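Local coordinates for protein PAN2-PAN3 deadenylation complex catalytic subunit pan2 (Neurospora crassa, PDB 4CZW) that probably shortens the poly(A) tails of messenger RNA as the catalytic exonuclease subunit of the PAN2-PAN3 deadenylation complex, releasing 5'-AMP, at residues T138-L141 with F142-S146; V630-A633 with L634-G638. All coordinates share one frame; numbering follows the deposited sequence.

Contact 1 (T138-L141 with F142-S146); sequences TMFL and FDKIS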
loop_
_atom_site.group_PDB
_atom_site.type_symbol
_atom_site.label_atom_id
_atom_site.label_comp_id
_atom_site.label_asym_id
_atom_site.label_seq_id
_atom_site.Cartn_x
_atom_site.Cartn_y
_atom_site.Cartn_z
ATOM N N THR A 138 -9.735 -1.276 -8.403
ATOM C CA THR A 138 -9.893 -2.564 -7.740
ATOM C C THR A 138 -9.732 -3.702 -8.743
ATOM O O THR A 138 -9.077 -4.705 -8.463
ATOM C CB THR A 138 -11.266 -2.681 -7.050
ATOM O OG1 THR A 138 -11.453 -1.573 -6.161
ATOM C CG2 THR A 138 -11.362 -3.981 -6.264
HETATM N N MSE A 139 -10.325 -3.529 -9.918
HETATM C CA MSE A 139 -10.197 -4.506 -10.992
HETATM C C MSE A 139 -8.801 -4.458 -11.606
HETATM O O MSE A 139 -8.220 -5.493 -11.933
HETATM C CB MSE A 139 -11.260 -4.264 -12.066
HETATM C CG MSE A 139 -12.687 -4.473 -11.578
HETATM SE SE MSE A 139 -14.030 -4.195 -12.967
HETATM C CE MSE A 139 -13.848 -2.270 -13.211
ATOM N N PHE A 140 -8.266 -3.248 -11.753
ATOM C CA PHE A 140 -6.944 -3.051 -12.339
ATOM C C PHE A 140 -5.846 -3.642 -11.459
ATOM O O PHE A 140 -4.936 -4.307 -11.953
ATOM C CB PHE A 140 -6.682 -1.561 -12.574
ATOM C CG PHE A 140 -5.406 -1.276 -13.315
ATOM C CD1 PHE A 140 -5.348 -1.399 -14.693
ATOM C CD2 PHE A 140 -4.268 -0.872 -12.635
ATOM C CE1 PHE A 140 -4.178 -1.134 -15.379
ATOM C CE2 PHE A 140 -3.095 -0.605 -13.316
ATOM C CZ PHE A 140 -3.050 -0.735 -14.690
ATOM N N LEU A 141 -5.937 -3.398 -10.154
ATOM C CA LEU A 141 -4.936 -3.889 -9.213
ATOM C C LEU A 141 -4.945 -5.408 -9.105
ATOM O O LEU A 141 -3.897 -6.045 -9.204
ATOM C CB LEU A 141 -5.148 -3.271 -7.829
ATOM C CG LEU A 141 -4.512 -1.899 -7.602
ATOM C CD1 LEU A 141 -4.746 -1.430 -6.176
ATOM C CD2 LEU A 141 -3.026 -1.950 -7.914
ATOM N N PHE A 142 -6.128 -5.983 -8.902
ATOM C CA PHE A 142 -6.268 -7.430 -8.770
ATOM C C PHE A 142 -5.731 -8.169 -9.991
ATOM O O PHE A 142 -5.201 -9.274 -9.875
ATOM C CB PHE A 142 -7.732 -7.807 -8.534
ATOM C CG PHE A 142 -8.121 -7.847 -7.083
ATOM C CD1 PHE A 142 -8.072 -6.702 -6.306
ATOM C CD2 PHE A 142 -8.542 -9.031 -6.498
ATOM C CE1 PHE A 142 -8.429 -6.736 -4.972
ATOM C CE2 PHE A 142 -8.900 -9.071 -5.165
ATOM C CZ PHE A 142 -8.844 -7.922 -4.401
ATOM N N ASP A 143 -5.866 -7.552 -11.160
ATOM C CA ASP A 143 -5.358 -8.135 -12.396
ATOM C C ASP A 143 -3.840 -8.015 -12.473
ATOM O O ASP A 143 -3.150 -8.971 -12.824
ATOM C CB ASP A 143 -6.002 -7.464 -13.611
ATOM C CG ASP A 143 -5.500 -8.033 -14.924
ATOM O OD1 ASP A 143 -5.162 -9.235 -14.964
ATOM O OD2 ASP A 143 -5.442 -7.277 -15.917
ATOM N N LYS A 144 -3.326 -6.837 -12.138
ATOM C CA LYS A 144 -1.898 -6.568 -12.240
ATOM C C LYS A 144 -1.079 -7.356 -11.221
ATOM O O LYS A 144 -0.052 -7.940 -11.564
ATOM C CB LYS A 144 -1.628 -5.068 -12.079
ATOM C CG LYS A 144 -1.975 -4.250 -13.311
ATOM C CD LYS A 144 -1.134 -4.679 -14.502
ATOM C CE LYS A 144 -1.476 -3.884 -15.750
ATOM N NZ LYS A 144 -0.666 -4.327 -16.920
ATOM N N ILE A 145 -1.532 -7.377 -9.973
ATOM C CA ILE A 145 -0.791 -8.064 -8.921
ATOM C C ILE A 145 -0.871 -9.579 -9.079
ATOM O O ILE A 145 -0.052 -10.310 -8.526
ATOM C CB ILE A 145 -1.296 -7.671 -7.516
ATOM C CG1 ILE A 145 -2.690 -8.249 -7.257
ATOM C CG2 ILE A 145 -1.289 -6.160 -7.353
ATOM C CD1 ILE A 145 -3.214 -7.970 -5.867
ATOM N N SER A 146 -1.859 -10.045 -9.836
ATOM C CA SER A 146 -2.009 -11.471 -10.090
ATOM C C SER A 146 -0.888 -11.975 -10.993
ATOM O O SER A 146 -0.348 -13.061 -10.781
ATOM C CB SER A 146 -3.371 -11.768 -10.721
ATOM O OG SER A 146 -3.578 -13.164 -10.858
#
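Phe-140 and Lys-144 meet one turn apart in an i to i+4 contact, mostly buried, within alpha-helix 130-149 of the USP-like domain, which is predicted to be inactive as a protease and to serve as a scaffold. Four successive backbone bonds carry the helix through this region: Phe-142, Asp-143, Lys-144 and Ile-145 each give their N-H to the carbonyl four residues earlier. The bond from Ile-145 N to Leu-141 O, 2.8 Å long, is almost linear at 175°.

Helices 81-94, 51-58 and 172-180 pack around this turn. Leu-141 meets Leu-81 of the first and Leu-53 and Met-57 of the second, while Ile-145 packs on Leu-82 and Leu-85; the Ile-145 side chain lies about 7 Å from that of the zinc ligand His-70. Phe-142 rests against Leu-180 of helix 172-180, and Phe-142 CD1 lies 3.1 Å from Thr-138 O.

The lysine bends at its second torsion (chi2 -62°), which lays its aliphatic chain across the phenyl ring and leaves NZ to hydrogen-bond Ser-113 OG. Lys-144 CG sits over one face in a CH-pi contact, 4.0 Å from the ring centroid of Phe-140, while farther along the chain Lys-144 CE touches Phe-140 CZ at 3.7 Å.

Contact 2 (V630-A633 with L634-G638); sequences VLEA and LYKKG
Leu-631 and Tyr-635 lie side by side at the C-terminal end of helix 627-634, pointing the same way, with Leu-631 CD1 against Tyr-635 CE1 at 3.9 Å. This is the packed side of the contact. The tyrosine ring turns its edge to the last helical turn, with Leu-631 O at that edge, near the ring plane, 3.2 Å from Tyr-635 CD1. Next to it, Leu-634 N closes the turn with a hydrogen bond of 2.9 Å to Val-630 O; Tyr-635 N then shifts to Glu-632 O, a weak bond of 3.1 Å bent to 134°, as the chain leaves the helix.

The solvent side is looser. Lys-636 folds back at its second torsion (chi2 -60°), bringing its CE to 3.3 Å from Glu-632 O, yet its NZ stays 4.4 Å from Glu-632 OE1, beyond a salt bridge, so any attraction between the two charges is probably modest.

Tyr-635 OH hydrogen-bonds Phe-574 O, and its ring makes a cation-pi contact with Lys-576. With an alanine here, Phe-574 O would probably lose its hydroxyl donor, Lys-576 its aromatic partner, and a gap would open beside Leu-631. On the neighbouring helix 585-592, Leu-592 receives Val-630, Tyr-591 meets Ala-633, and Leu-634 fits against Phe-587 and Tyr-591, so that the last modelled helix packs on helix 585-592.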
loop_
_atom_site.group_PDB
_atom_site.type_symbol
_atom_site.label_atom_id
_atom_site.label_comp_id
_atom_site.label_asym_id
_atom_site.label_seq_id
_atom_site.Cartn_x
_atom_site.Cartn_y
_atom_site.Cartn_z
ATOM N N VAL A 630 28.801 20.665 27.043
ATOM C CA VAL A 630 28.827 20.951 25.613
ATOM C C VAL A 630 27.453 21.405 25.126
ATOM O O VAL A 630 27.336 22.379 24.380
ATOM C CB VAL A 630 29.279 19.720 24.801
ATOM C CG1 VAL A 630 29.101 19.964 23.309
ATOM C CG2 VAL A 630 30.726 19.375 25.121
ATOM N N LEU A 631 26.417 20.696 25.564
ATOM C CA LEU A 631 25.048 21.010 25.173
ATOM C C LEU A 631 24.642 22.401 25.656
ATOM O O LEU A 631 23.926 23.123 24.963
ATOM C CB LEU A 631 24.083 19.955 25.718
ATOM C CG LEU A 631 22.651 19.996 25.181
ATOM C CD1 LEU A 631 22.651 19.914 23.662
ATOM C CD2 LEU A 631 21.824 18.870 25.779
ATOM N N GLU A 632 25.110 22.772 26.844
ATOM C CA GLU A 632 24.865 24.106 27.382
ATOM C C GLU A 632 25.591 25.164 26.560
ATOM O O GLU A 632 25.058 26.244 26.305
ATOM C CB GLU A 632 25.304 24.191 28.846
ATOM C CG GLU A 632 24.415 23.431 29.817
ATOM C CD GLU A 632 23.032 24.040 29.944
ATOM O OE1 GLU A 632 22.887 25.254 29.692
ATOM O OE2 GLU A 632 22.089 23.303 30.303
ATOM N N ALA A 633 26.813 24.842 26.148
ATOM C CA ALA A 633 27.632 25.762 25.369
ATOM C C ALA A 633 27.030 26.009 23.990
ATOM O O ALA A 633 27.138 27.106 23.444
ATOM C CB ALA A 633 29.049 25.226 25.242
ATOM N N LEU A 634 26.395 24.979 23.434
ATOM C CA LEU A 634 25.723 25.090 22.144
ATOM C C LEU A 634 24.594 26.112 22.188
ATOM O O LEU A 634 24.294 26.763 21.187
ATOM C CB LEU A 634 25.172 23.731 21.707
ATOM C CG LEU A 634 26.087 22.838 20.867
ATOM C CD1 LEU A 634 25.512 21.435 20.761
ATOM C CD2 LEU A 634 26.284 23.440 19.485
ATOM N N TYR A 635 23.970 26.253 23.352
ATOM C CA TYR A 635 22.862 27.184 23.510
ATOM C C TYR A 635 23.247 28.360 24.406
ATOM O O TYR A 635 22.954 28.370 25.602
ATOM C CB TYR A 635 21.634 26.461 24.072
ATOM C CG TYR A 635 21.052 25.411 23.143
ATOM C CD1 TYR A 635 21.532 24.107 23.146
ATOM C CD2 TYR A 635 20.019 25.725 22.266
ATOM C CE1 TYR A 635 21.003 23.146 22.302
ATOM C CE2 TYR A 635 19.484 24.769 21.418
ATOM C CZ TYR A 635 19.980 23.482 21.440
ATOM O OH TYR A 635 19.450 22.529 20.598
ATOM N N LYS A 636 23.911 29.350 23.813
ATOM C CA LYS A 636 24.282 30.569 24.526
ATOM C C LYS A 636 23.946 31.812 23.711
ATOM O O LYS A 636 23.438 32.799 24.244
ATOM C CB LYS A 636 25.771 30.563 24.872
ATOM C CG LYS A 636 26.153 29.545 25.931
ATOM C CD LYS A 636 25.413 29.813 27.228
ATOM C CE LYS A 636 25.780 28.795 28.291
ATOM N NZ LYS A 636 25.042 29.056 29.556
ATOM N N LYS A 637 24.232 31.764 22.414
ATOM C CA LYS A 637 23.935 32.890 21.538
ATOM C C LYS A 637 23.032 32.460 20.386
ATOM O O LYS A 637 22.660 31.288 20.278
ATOM C CB LYS A 637 25.229 33.512 21.008
ATOM C CG LYS A 637 26.193 33.936 22.114
ATOM C CD LYS A 637 27.540 34.359 21.543
ATOM C CE LYS A 637 28.518 34.745 22.646
ATOM N NZ LYS A 637 29.852 35.061 22.065
ATOM N N GLY A 638 22.672 33.414 19.535
ATOM C CA GLY A 638 21.791 33.135 18.418
ATOM C C GLY A 638 22.479 32.277 17.377
ATOM O O GLY A 638 22.213 32.404 16.184
#

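Contact 1 precedes contact 2 along the chain, and they lie in different parts of the catalytic unit. Their centres are 56 Å apart and their nearest atoms about 43 Å; they do not touch, and they share no helix or sheet. Contact 1 falls midway along helix 130-149 of the USP-like domain, about 13 Å from the centre of the chain. Contact 2 lies 44 Å from that centre, where helix 627-634 runs out at the end of the modelled chain, beside helix 585-592 of the exonuclease part. One thus belongs to the interior of the predicted scaffold, the other to the outer margin of the nuclease portion, away from the annotated metal sites.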